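PDB 1R9C: fosfomycin resistance protein FosX from Mesorhizobium loti, which catalyses the hydration of the antibiotic fosfomycin as a manganese-dependent homodimer of the glyoxalase/VOC superfamily, thereby conferring resistance to the drug. Local coordinates for residues H7-V12 with A55-E60; G24-R29 with F47-I52; A63-N68 with D112-F117; T19-G24 with L89-R94. All coordinates share one frame; numbering follows the deposited sequence.

Contact 1 (H7-V12 with A55-E60); sequences HMTFIV and AIMQGE. With MN (manganese (II) ion), chain D.
A manganese ion sits over one end of this parallel strand pair, held from strand 5-12 by His-7, whose NE2 lies 2.1 Å from the metal. The imidazole gets there through a crowded first torsion, with CG between the backbone N and the carbonyl carbon (chi1 58°). His-69 and Glu-118 of the second subunit, together with three waters, complete the shell, so the site is built across the dimer interface, as expected of a domain-swapped VOC enzyme. One of these waters, 2.3 Å from the metal, is also hydrogen-bonded to Thr-9 OG1; that hydroxyl stands beside its backbone N and rests 3.4 Å from Ala-55 CB. The strands themselves are joined by five backbone bonds that alternate in direction, beginning with Ala-55 N to Met-8 O (2.8 Å, 171° at the hydrogen). The last, Gly-59 N to Val-12 O, reaches its oxygen from above the carbonyl plane, where segment 55-60 leaves the sheet. Ile-11 CG2 drops onto that bend, 3.3 Å from Gly-59 CA, a fit with little room to spare, and a water donates to both Ile-11 O and Glu-60 O. Thr-9, Ala-55, Ile-11 and Met-57 line the metal-side face, Phe-10 and Ile-56 the other. The ladder places Thr-9 next to the metal-bound water, and the ion would probably polarise that water.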
# COMPACT_ATOMS: atom_id res chain seq x y z
N HIS A 7 1.94 3.84 6.69
CA HIS A 7 3.03 3.27 5.91
C HIS A 7 2.51 2.17 4.97
O HIS A 7 1.37 1.72 5.12
CB HIS A 7 4.16 2.72 6.83
CG HIS A 7 3.74 1.66 7.82
ND1 HIS A 7 3.26 1.97 9.08
CD2 HIS A 7 3.83 0.30 7.79
CE1 HIS A 7 3.04 0.85 9.75
NE2 HIS A 7 3.39 -0.18 9.01
N MET A 8 3.32 1.81 3.97
CA MET A 8 3.11 0.59 3.23
C MET A 8 4.35 -0.30 3.39
O MET A 8 5.48 0.18 3.38
CB MET A 8 2.81 0.89 1.76
CG MET A 8 3.95 1.65 1.07
SD MET A 8 3.60 2.15 -0.65
CE MET A 8 2.33 3.41 -0.37
N THR A 9 4.12 -1.60 3.58
CA THR A 9 5.21 -2.52 3.85
C THR A 9 5.24 -3.61 2.81
O THR A 9 4.22 -4.28 2.59
CB THR A 9 5.05 -3.13 5.27
OG1 THR A 9 5.38 -2.13 6.23
CG2 THR A 9 6.11 -4.21 5.51
N PHE A 10 6.41 -3.81 2.21
CA PHE A 10 6.67 -4.89 1.25
C PHE A 10 7.75 -5.85 1.73
O PHE A 10 8.80 -5.42 2.19
CB PHE A 10 7.11 -4.29 -0.10
CG PHE A 10 6.15 -3.23 -0.61
CD1 PHE A 10 6.47 -1.88 -0.53
CD2 PHE A 10 4.90 -3.60 -1.09
CE1 PHE A 10 5.57 -0.88 -0.96
CE2 PHE A 10 3.99 -2.63 -1.51
CZ PHE A 10 4.32 -1.28 -1.44
N ILE A 11 7.49 -7.15 1.56
CA ILE A 11 8.46 -8.20 1.84
C ILE A 11 9.14 -8.54 0.49
O ILE A 11 8.47 -8.64 -0.53
CB ILE A 11 7.73 -9.43 2.37
CG1 ILE A 11 6.69 -8.99 3.43
CG2 ILE A 11 8.74 -10.58 2.76
CD1 ILE A 11 7.08 -9.20 4.85
N VAL A 12 10.47 -8.59 0.49
CA VAL A 12 11.24 -8.72 -0.74
C VAL A 12 12.39 -9.68 -0.46
O VAL A 12 12.86 -9.78 0.68
CB VAL A 12 11.78 -7.33 -1.23
CG1 VAL A 12 10.63 -6.36 -1.58
CG2 VAL A 12 12.77 -6.70 -0.21
N ALA A 55 8.16 0.74 4.07
CA ALA A 55 9.05 -0.18 4.79
C ALA A 55 9.26 -1.42 3.94
O ALA A 55 8.31 -1.94 3.37
CB ALA A 55 8.43 -0.56 6.14
N ILE A 56 10.50 -1.90 3.87
CA ILE A 56 10.78 -3.18 3.27
C ILE A 56 11.46 -4.10 4.26
O ILE A 56 12.28 -3.65 5.09
CB ILE A 56 11.58 -3.05 1.94
CG1 ILE A 56 12.96 -2.38 2.14
CG2 ILE A 56 10.74 -2.28 0.89
CD1 ILE A 56 13.78 -2.32 0.87
N MET A 57 11.10 -5.39 4.18
CA MET A 57 11.72 -6.41 5.02
C MET A 57 12.09 -7.60 4.16
O MET A 57 11.39 -7.92 3.23
CB MET A 57 10.79 -6.85 6.17
CG MET A 57 9.93 -5.72 6.81
SD MET A 57 8.67 -6.38 7.98
CE MET A 57 9.53 -7.97 8.55
N GLN A 58 13.24 -8.22 4.44
CA GLN A 58 13.68 -9.37 3.66
C GLN A 58 12.83 -10.58 4.03
O GLN A 58 12.62 -10.87 5.21
CB GLN A 58 15.18 -9.67 3.84
CG GLN A 58 15.73 -10.67 2.81
CD GLN A 58 17.16 -11.14 3.10
OE1 GLN A 58 17.88 -10.55 3.91
NE2 GLN A 58 17.57 -12.21 2.44
N GLY A 59 12.33 -11.26 3.00
CA GLY A 59 11.50 -12.43 3.18
C GLY A 59 11.20 -13.04 1.82
O GLY A 59 11.98 -12.86 0.89
N GLU A 60 10.09 -13.76 1.72
CA GLU A 60 9.74 -14.44 0.47
C GLU A 60 9.01 -13.49 -0.46
O GLU A 60 8.37 -12.54 -0.01
CB GLU A 60 8.92 -15.73 0.74
CG GLU A 60 9.59 -16.68 1.72
CD GLU A 60 10.75 -17.45 1.11
OE1 GLU A 60 11.62 -16.83 0.46
OE2 GLU A 60 10.78 -18.71 1.27
MN MN D . 3.37 -2.12 9.73
O HOH W 1 5.55 -2.43 9.00
O HOH W 2 6.47 -10.48 -0.92
O HOH W 3 3.85 -1.38 11.94
O HOH W 4 3.94 -4.18 10.99

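Contact 2 (G24-R29 with F47-I52); sequences GVFDAR and FLIGDI
Ile-49 is the bump of this contact, and the end of helix 15-26 with the chain just beyond it forms the hollow. Ile-49 CG1 lies anti to the carbonyl carbon (chi1 -64°) and chi2 is extended (162°), so the CD1 tip reaches Phe-26 obliquely, 3.7 Å from that residue's CB and close to the root of the ring. The CG1 methylene meets Ala-28 CB at 3.8 Å, while CG2 settles near Phe-26 CB and O, so all three outer carbons of the isoleucine are engaged. Ala-28 adds a smaller bump: its methyl lies between Ile-49 CG1 and the Phe-47 ring, 3.9 Å from CD2. At Asp-27 the chain leaves the helix with positive phi and turns into strand 29-33. There Arg-29 and Leu-48 form an antiparallel hydrogen-bonded pair, each N giving to the other's O at 2.8 Å, with both donors in the carbonyl planes. Beyond Ile-49 a type II' turn through Gly-50 leads into strand 52-58. Ile-2 of the second subunit packs on both Phe-26 and Ile-49. The reciprocal amide bonds fix the register of strand 29-33 against strand 44-49, and the largely apolar side-chain packing beside them seats the helix end.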
# COMPACT_ATOMS: atom_id res chain seq x y z
N GLY A 24 15.58 4.37 -7.67
CA GLY A 24 15.68 4.58 -9.11
C GLY A 24 14.36 5.08 -9.67
O GLY A 24 14.36 6.01 -10.49
N VAL A 25 13.25 4.49 -9.24
CA VAL A 25 11.94 4.84 -9.80
C VAL A 25 11.33 6.03 -9.06
O VAL A 25 10.87 6.97 -9.70
CB VAL A 25 10.93 3.67 -9.86
CG1 VAL A 25 9.64 4.09 -10.50
CG2 VAL A 25 11.47 2.53 -10.66
N PHE A 26 11.35 6.01 -7.72
CA PHE A 26 10.60 7.02 -6.98
C PHE A 26 11.44 8.11 -6.33
O PHE A 26 10.89 8.98 -5.70
CB PHE A 26 9.70 6.38 -5.90
CG PHE A 26 8.82 5.26 -6.39
CD1 PHE A 26 9.15 3.94 -6.11
CD2 PHE A 26 7.61 5.50 -7.03
CE1 PHE A 26 8.31 2.88 -6.53
CE2 PHE A 26 6.78 4.45 -7.45
CZ PHE A 26 7.12 3.14 -7.19
N ASP A 27 12.77 8.06 -6.49
CA ASP A 27 13.68 8.88 -5.72
C ASP A 27 13.44 8.71 -4.21
O ASP A 27 13.54 9.65 -3.44
CB ASP A 27 13.61 10.36 -6.14
CG ASP A 27 14.95 11.05 -6.08
OD1 ASP A 27 16.00 10.38 -5.86
OD2 ASP A 27 15.05 12.29 -6.25
N ALA A 28 13.11 7.49 -3.80
CA ALA A 28 12.98 7.20 -2.37
C ALA A 28 14.28 7.55 -1.65
O ALA A 28 15.35 7.33 -2.19
CB ALA A 28 12.66 5.74 -2.16
N ARG A 29 14.16 8.03 -0.40
CA ARG A 29 15.29 8.37 0.46
C ARG A 29 15.31 7.35 1.62
O ARG A 29 14.31 7.20 2.34
CB ARG A 29 15.10 9.80 1.01
CG ARG A 29 16.20 10.32 1.95
CD ARG A 29 15.83 11.57 2.78
NE ARG A 29 16.09 11.38 4.21
CZ ARG A 29 17.29 11.22 4.77
NH1 ARG A 29 18.40 11.25 4.04
NH2 ARG A 29 17.39 11.02 6.09
N PHE A 47 11.99 3.89 4.02
CA PHE A 47 12.23 4.94 3.05
C PHE A 47 11.14 5.97 3.11
O PHE A 47 10.00 5.68 3.51
CB PHE A 47 12.24 4.36 1.63
CG PHE A 47 13.38 3.43 1.33
CD1 PHE A 47 13.30 2.07 1.66
CD2 PHE A 47 14.51 3.90 0.69
CE1 PHE A 47 14.34 1.21 1.37
CE2 PHE A 47 15.58 3.02 0.40
CZ PHE A 47 15.49 1.68 0.74
N LEU A 48 11.49 7.18 2.66
CA LEU A 48 10.49 8.20 2.38
C LEU A 48 10.44 8.51 0.88
O LEU A 48 11.49 8.67 0.21
CB LEU A 48 10.76 9.49 3.17
CG LEU A 48 10.40 9.61 4.66
CD1 LEU A 48 10.95 10.90 5.29
CD2 LEU A 48 8.88 9.57 4.81
N ILE A 49 9.22 8.56 0.37
CA ILE A 49 8.95 9.10 -0.96
C ILE A 49 8.09 10.33 -0.68
O ILE A 49 6.91 10.21 -0.45
CB ILE A 49 8.18 8.08 -1.82
CG1 ILE A 49 9.04 6.82 -2.07
CG2 ILE A 49 7.84 8.72 -3.21
CD1 ILE A 49 8.31 5.61 -2.52
N GLY A 50 8.73 11.50 -0.63
CA GLY A 50 8.07 12.70 -0.16
C GLY A 50 7.77 12.50 1.33
O GLY A 50 8.69 12.32 2.14
N ASP A 51 6.50 12.47 1.68
CA ASP A 51 6.13 12.18 3.06
C ASP A 51 5.56 10.75 3.20
O ASP A 51 5.01 10.41 4.25
CB ASP A 51 5.09 13.20 3.51
CG ASP A 51 3.86 13.16 2.64
OD1 ASP A 51 3.74 12.23 1.83
OD2 ASP A 51 2.94 14.00 2.70
N ILE A 52 5.69 9.92 2.18
CA ILE A 52 5.16 8.55 2.27
C ILE A 52 6.22 7.60 2.84
O ILE A 52 7.32 7.49 2.31
CB ILE A 52 4.68 8.09 0.89
CG1 ILE A 52 3.57 9.00 0.39
CG2 ILE A 52 4.19 6.60 0.91
CD1 ILE A 52 3.39 8.91 -1.12

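Contact 3 (A63-N68 with D112-F117); sequences AERSYN and DDNHMF
The segments form no strand pair: the irregular chain 63-68 runs past loop residues 112-115 and the start of strand 116-120, coming nearest where the CA atoms of Arg-65 and Asn-114 are 5.1 Å apart. Asn-114, with positive phi, has its CB directed toward this loop. The extended Arg-65 side chain crosses that of Asn-114 at about a right angle, its NE donating to Asn-114 OD1 (3.0 Å, 163° at the hydrogen). The oxygen lies in the guanidinium plane, yet the donor stands above the amide plane. Asn-114 ND2 bonds to Leu-62 O, and Arg-65 NH2 makes a salt bridge to Asp-92, so both groups are gripped at two points. Segment 63-68 leads into strand 69-73, which in this VOC domain lies parallel to strand 116-120 and brings the metal ligands His-69 and Glu-118 together. Waters stand in for backbone bonds, one bridging Ser-66 N to Asn-114 O, another Asn-68 O to Met-116 N. Met-116, bent at chi3 (-82°), makes a Met-aromatic contact with Tyr-67: SD lies obliquely, 4.6 Å from the ring centroid, and Met-116 CE is 3.7 Å from Tyr-67 CD1. Asn-68 ND2 donates to Ser-66 OG, and its OD1 accepts from Ile-11 N and His-115 NE2 of the second subunit.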
# COMPACT_ATOMS: atom_id res chain seq x y z
N ALA A 63 3.87 -15.12 -4.26
CA ALA A 63 3.74 -16.34 -5.05
C ALA A 63 3.47 -16.09 -6.55
O ALA A 63 4.15 -16.64 -7.43
CB ALA A 63 2.62 -17.21 -4.46
N GLU A 64 2.46 -15.27 -6.80
CA GLU A 64 1.96 -15.00 -8.13
C GLU A 64 1.83 -13.48 -8.30
O GLU A 64 1.75 -12.74 -7.33
CB GLU A 64 0.60 -15.67 -8.33
CG GLU A 64 0.61 -17.19 -8.22
CD GLU A 64 0.87 -17.86 -9.56
OE1 GLU A 64 1.77 -18.72 -9.63
OE2 GLU A 64 0.17 -17.53 -10.54
N ARG A 65 1.82 -13.04 -9.56
CA ARG A 65 1.43 -11.69 -9.90
C ARG A 65 -0.10 -11.57 -9.84
O ARG A 65 -0.81 -12.52 -10.11
CB ARG A 65 1.97 -11.34 -11.29
CG ARG A 65 3.42 -10.84 -11.23
CD ARG A 65 4.23 -11.02 -12.50
NE ARG A 65 5.64 -10.64 -12.31
CZ ARG A 65 6.36 -9.93 -13.17
NH1 ARG A 65 5.80 -9.49 -14.29
NH2 ARG A 65 7.65 -9.65 -12.93
N SER A 66 -0.59 -10.40 -9.46
CA SER A 66 -2.03 -10.15 -9.41
C SER A 66 -2.23 -8.69 -9.83
O SER A 66 -1.26 -7.96 -10.12
CB SER A 66 -2.57 -10.40 -7.99
OG SER A 66 -2.17 -9.34 -7.13
N TYR A 67 -3.48 -8.24 -9.86
CA TYR A 67 -3.73 -6.86 -10.26
C TYR A 67 -3.94 -5.95 -9.05
O TYR A 67 -4.31 -4.79 -9.19
CB TYR A 67 -4.93 -6.82 -11.23
CG TYR A 67 -4.99 -5.57 -12.07
CD1 TYR A 67 -4.06 -5.35 -13.11
CD2 TYR A 67 -5.96 -4.59 -11.83
CE1 TYR A 67 -4.11 -4.15 -13.90
CE2 TYR A 67 -6.03 -3.41 -12.60
CZ TYR A 67 -5.10 -3.20 -13.63
OH TYR A 67 -5.18 -2.03 -14.37
N ASN A 68 -3.70 -6.47 -7.84
CA ASN A 68 -3.57 -5.60 -6.67
C ASN A 68 -2.39 -4.71 -6.93
O ASN A 68 -1.34 -5.18 -7.40
CB ASN A 68 -3.37 -6.43 -5.38
CG ASN A 68 -4.56 -7.27 -5.07
OD1 ASN A 68 -5.55 -6.76 -4.56
ND2 ASN A 68 -4.52 -8.56 -5.43
N ASP A 112 10.88 -6.81 -8.05
CA ASP A 112 11.51 -8.12 -8.28
C ASP A 112 10.76 -9.25 -7.57
O ASP A 112 11.19 -10.40 -7.61
CB ASP A 112 12.97 -8.14 -7.80
CG ASP A 112 13.91 -7.40 -8.73
OD1 ASP A 112 13.61 -7.24 -9.95
OD2 ASP A 112 15.00 -6.97 -8.32
N ASP A 113 9.65 -8.91 -6.92
CA ASP A 113 9.00 -9.84 -5.99
C ASP A 113 7.49 -9.92 -6.29
O ASP A 113 6.68 -10.13 -5.40
CB ASP A 113 9.27 -9.39 -4.54
CG ASP A 113 10.75 -9.48 -4.17
OD1 ASP A 113 11.22 -10.58 -3.79
OD2 ASP A 113 11.52 -8.50 -4.25
N ASN A 114 7.14 -9.75 -7.57
CA ASN A 114 5.75 -9.79 -8.02
C ASN A 114 4.80 -8.72 -7.50
O ASN A 114 3.61 -8.84 -7.69
CB ASN A 114 5.16 -11.21 -7.87
CG ASN A 114 5.93 -12.22 -8.66
OD1 ASN A 114 6.53 -11.88 -9.70
ND2 ASN A 114 5.93 -13.46 -8.20
N HIS A 115 5.30 -7.67 -6.85
CA HIS A 115 4.45 -6.53 -6.53
C HIS A 115 4.24 -5.66 -7.76
O HIS A 115 5.21 -5.31 -8.43
CB HIS A 115 5.09 -5.64 -5.46
CG HIS A 115 5.47 -6.37 -4.20
ND1 HIS A 115 6.78 -6.51 -3.80
CD2 HIS A 115 4.72 -6.92 -3.22
CE1 HIS A 115 6.83 -7.17 -2.65
NE2 HIS A 115 5.59 -7.44 -2.28
N MET A 116 2.98 -5.28 -8.02
CA MET A 116 2.69 -4.33 -9.11
C MET A 116 2.60 -2.89 -8.56
O MET A 116 1.96 -2.62 -7.52
CB MET A 116 1.39 -4.70 -9.84
CG MET A 116 1.11 -3.91 -11.15
SD MET A 116 -0.61 -4.11 -11.75
CE MET A 116 -0.37 -5.59 -12.52
N PHE A 117 3.22 -1.98 -9.29
CA PHE A 117 3.14 -0.54 -8.98
C PHE A 117 2.63 0.16 -10.20
O PHE A 117 2.70 -0.41 -11.31
CB PHE A 117 4.53 0.00 -8.65
CG PHE A 117 5.05 -0.49 -7.33
CD1 PHE A 117 5.90 -1.60 -7.28
CD2 PHE A 117 4.66 0.13 -6.15
CE1 PHE A 117 6.36 -2.09 -6.04
CE2 PHE A 117 5.13 -0.33 -4.90
CZ PHE A 117 5.98 -1.44 -4.86
O HOH W 5 8.60 -9.57 -10.33
O HOH W 6 1.65 -8.40 -9.32
O HOH W 7 0.78 -6.42 -6.63

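Contact 4 (T19-G24 with L89-R94)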
# COMPACT_ATOMS: atom_id res chain seq x y z
N THR A 19 16.04 -1.60 -2.72
CA THR A 19 16.54 -0.26 -2.43
C THR A 19 16.77 0.49 -3.76
O THR A 19 16.34 1.64 -3.93
CB THR A 19 17.86 -0.35 -1.60
OG1 THR A 19 17.58 -0.87 -0.29
CG2 THR A 19 18.47 1.02 -1.36
N ARG A 20 17.44 -0.19 -4.70
CA ARG A 20 17.79 0.43 -5.98
C ARG A 20 16.54 0.75 -6.79
O ARG A 20 16.44 1.82 -7.40
CB ARG A 20 18.83 -0.40 -6.75
CG ARG A 20 20.14 -0.64 -5.94
CD ARG A 20 20.76 0.63 -5.23
NE ARG A 20 21.97 0.32 -4.43
CZ ARG A 20 22.48 1.11 -3.47
NH1 ARG A 20 21.88 2.27 -3.17
NH2 ARG A 20 23.60 0.75 -2.80
N ILE A 21 15.58 -0.17 -6.79
CA ILE A 21 14.27 0.09 -7.40
C ILE A 21 13.59 1.32 -6.79
O ILE A 21 13.17 2.22 -7.52
CB ILE A 21 13.35 -1.19 -7.33
CG1 ILE A 21 13.96 -2.30 -8.19
CG2 ILE A 21 11.94 -0.85 -7.76
CD1 ILE A 21 13.39 -3.72 -7.94
N LEU A 22 13.47 1.39 -5.45
CA LEU A 22 12.73 2.49 -4.85
C LEU A 22 13.47 3.82 -5.07
O LEU A 22 12.84 4.86 -5.28
CB LEU A 22 12.50 2.23 -3.36
CG LEU A 22 11.59 1.05 -2.99
CD1 LEU A 22 11.71 0.76 -1.48
CD2 LEU A 22 10.13 1.42 -3.35
N GLU A 23 14.80 3.77 -5.06
CA GLU A 23 15.59 4.97 -5.31
C GLU A 23 15.52 5.37 -6.80
O GLU A 23 15.38 6.56 -7.13
CB GLU A 23 17.05 4.77 -4.89
CG GLU A 23 17.22 4.74 -3.38
CD GLU A 23 18.64 4.40 -2.95
OE1 GLU A 23 19.48 4.08 -3.82
OE2 GLU A 23 18.92 4.46 -1.74
N GLY A 24 15.58 4.37 -7.67
CA GLY A 24 15.68 4.58 -9.11
C GLY A 24 14.36 5.08 -9.67
O GLY A 24 14.36 6.01 -10.49
N LEU A 89 16.17 0.19 -15.01
CA LEU A 89 16.20 -0.80 -13.93
C LEU A 89 15.92 -2.23 -14.38
O LEU A 89 16.13 -3.17 -13.61
CB LEU A 89 15.27 -0.41 -12.80
CG LEU A 89 15.72 0.79 -11.96
CD1 LEU A 89 14.50 1.31 -11.23
CD2 LEU A 89 16.83 0.42 -10.97
N GLY A 90 15.45 -2.40 -15.61
CA GLY A 90 15.21 -3.73 -16.16
C GLY A 90 13.94 -4.39 -15.64
O GLY A 90 13.84 -5.60 -15.63
N LEU A 91 12.95 -3.58 -15.25
CA LEU A 91 11.72 -4.08 -14.63
C LEU A 91 10.67 -4.50 -15.66
O LEU A 91 10.56 -3.87 -16.73
CB LEU A 91 11.16 -3.04 -13.68
CG LEU A 91 12.08 -2.65 -12.50
CD1 LEU A 91 11.42 -1.52 -11.72
CD2 LEU A 91 12.37 -3.87 -11.61
N ASP A 92 9.95 -5.59 -15.39
CA ASP A 92 8.84 -5.98 -16.29
C ASP A 92 7.76 -4.90 -16.23
O ASP A 92 7.54 -4.30 -15.19
CB ASP A 92 8.22 -7.33 -15.88
CG ASP A 92 9.13 -8.53 -16.16
OD1 ASP A 92 10.05 -8.47 -17.02
OD2 ASP A 92 8.96 -9.62 -15.58
N MET A 93 7.09 -4.66 -17.35
CA MET A 93 5.97 -3.73 -17.36
C MET A 93 4.80 -4.19 -18.23
O MET A 93 4.96 -5.03 -19.12
CB MET A 93 6.44 -2.31 -17.73
CG MET A 93 7.26 -2.21 -19.00
SD MET A 93 8.03 -0.55 -19.09
CE MET A 93 6.56 0.43 -19.39
N ARG A 94 3.63 -3.64 -17.95
CA ARG A 94 2.45 -3.83 -18.79
C ARG A 94 2.60 -2.91 -20.00
O ARG A 94 3.24 -1.86 -19.90
CB ARG A 94 1.20 -3.49 -17.99
CG ARG A 94 1.02 -4.38 -16.77
CD ARG A 94 0.05 -5.50 -16.99
NE ARG A 94 -1.32 -5.02 -16.87
CZ ARG A 94 -2.32 -5.33 -17.69
NH1 ARG A 94 -2.13 -6.14 -18.71
NH2 ARG A 94 -3.52 -4.81 -17.46
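Leu-89 and Leu-91, either side of Gly-90 where helix 79-89 gives way to loop, meet one side of helix 15-26 by van der Waals packing. Leu-91 crosses Ile-21 obliquely, branch against branch: its CD2 lies 3.8 Å from Ile-21 CD1, and its CD1 is 4.0 Å from Ile-21 CG2. Leu-89 meets helix backbone instead. Its CD1 methyl rests 4.0 Å from Ile-21 CA and 4.1 Å from Gly-24 CA, while CD2 approaches Arg-20 O at 3.9 Å. Gly-24, without a side chain, lets this methyl lie close to the backbone. Between the leucines a Schellman motif, with Gly-90 at positive phi (77°) and two bonds back into the last turn, ends helix 79-89, and the CB atoms of Leu-89 and Leu-91 both point toward helix 15-26. The contact joins helices from the two halves of the VOC fold, each following the first strand of its own sheet. Further out, Leu-89 also touches Arg-17 and Val-25, and Phe-109 and Asp-112 pack against Leu-91. Asp-92 and Arg-94 pair by backbone with Tyr-110 and Tyr-108 on strand 106-110. On the helix, Arg-20 NH1 bridges to the syn lone pair of Glu-23 OE1 at 3.1 Å.

Overall arrangement
Contacts 1 and 2 belong to the same four-strand sheet, through the neighbouring strands 52-58 and 44-49, and meet where Ile-56 packs on Phe-47. Contacts 2 and 4 both use helix 15-26 and share Gly-24. Contact 3 is a surface contact; the others are partly buried. Chemistry follows place: contact 1 is a regular backbone ladder with a metal site, contact 2 mixes one strand pair with apolar packing, contact 3 relies on polar side chains and bridging water, and contact 4 on aliphatic packing. Contacts 3 and 4 meet where Tyr-67 packs on Arg-94 and Asp-112 on Ile-21. Contacts 1, 2 and 3 also touch the second subunit, whereas no other chain of the dimer touches contact 4.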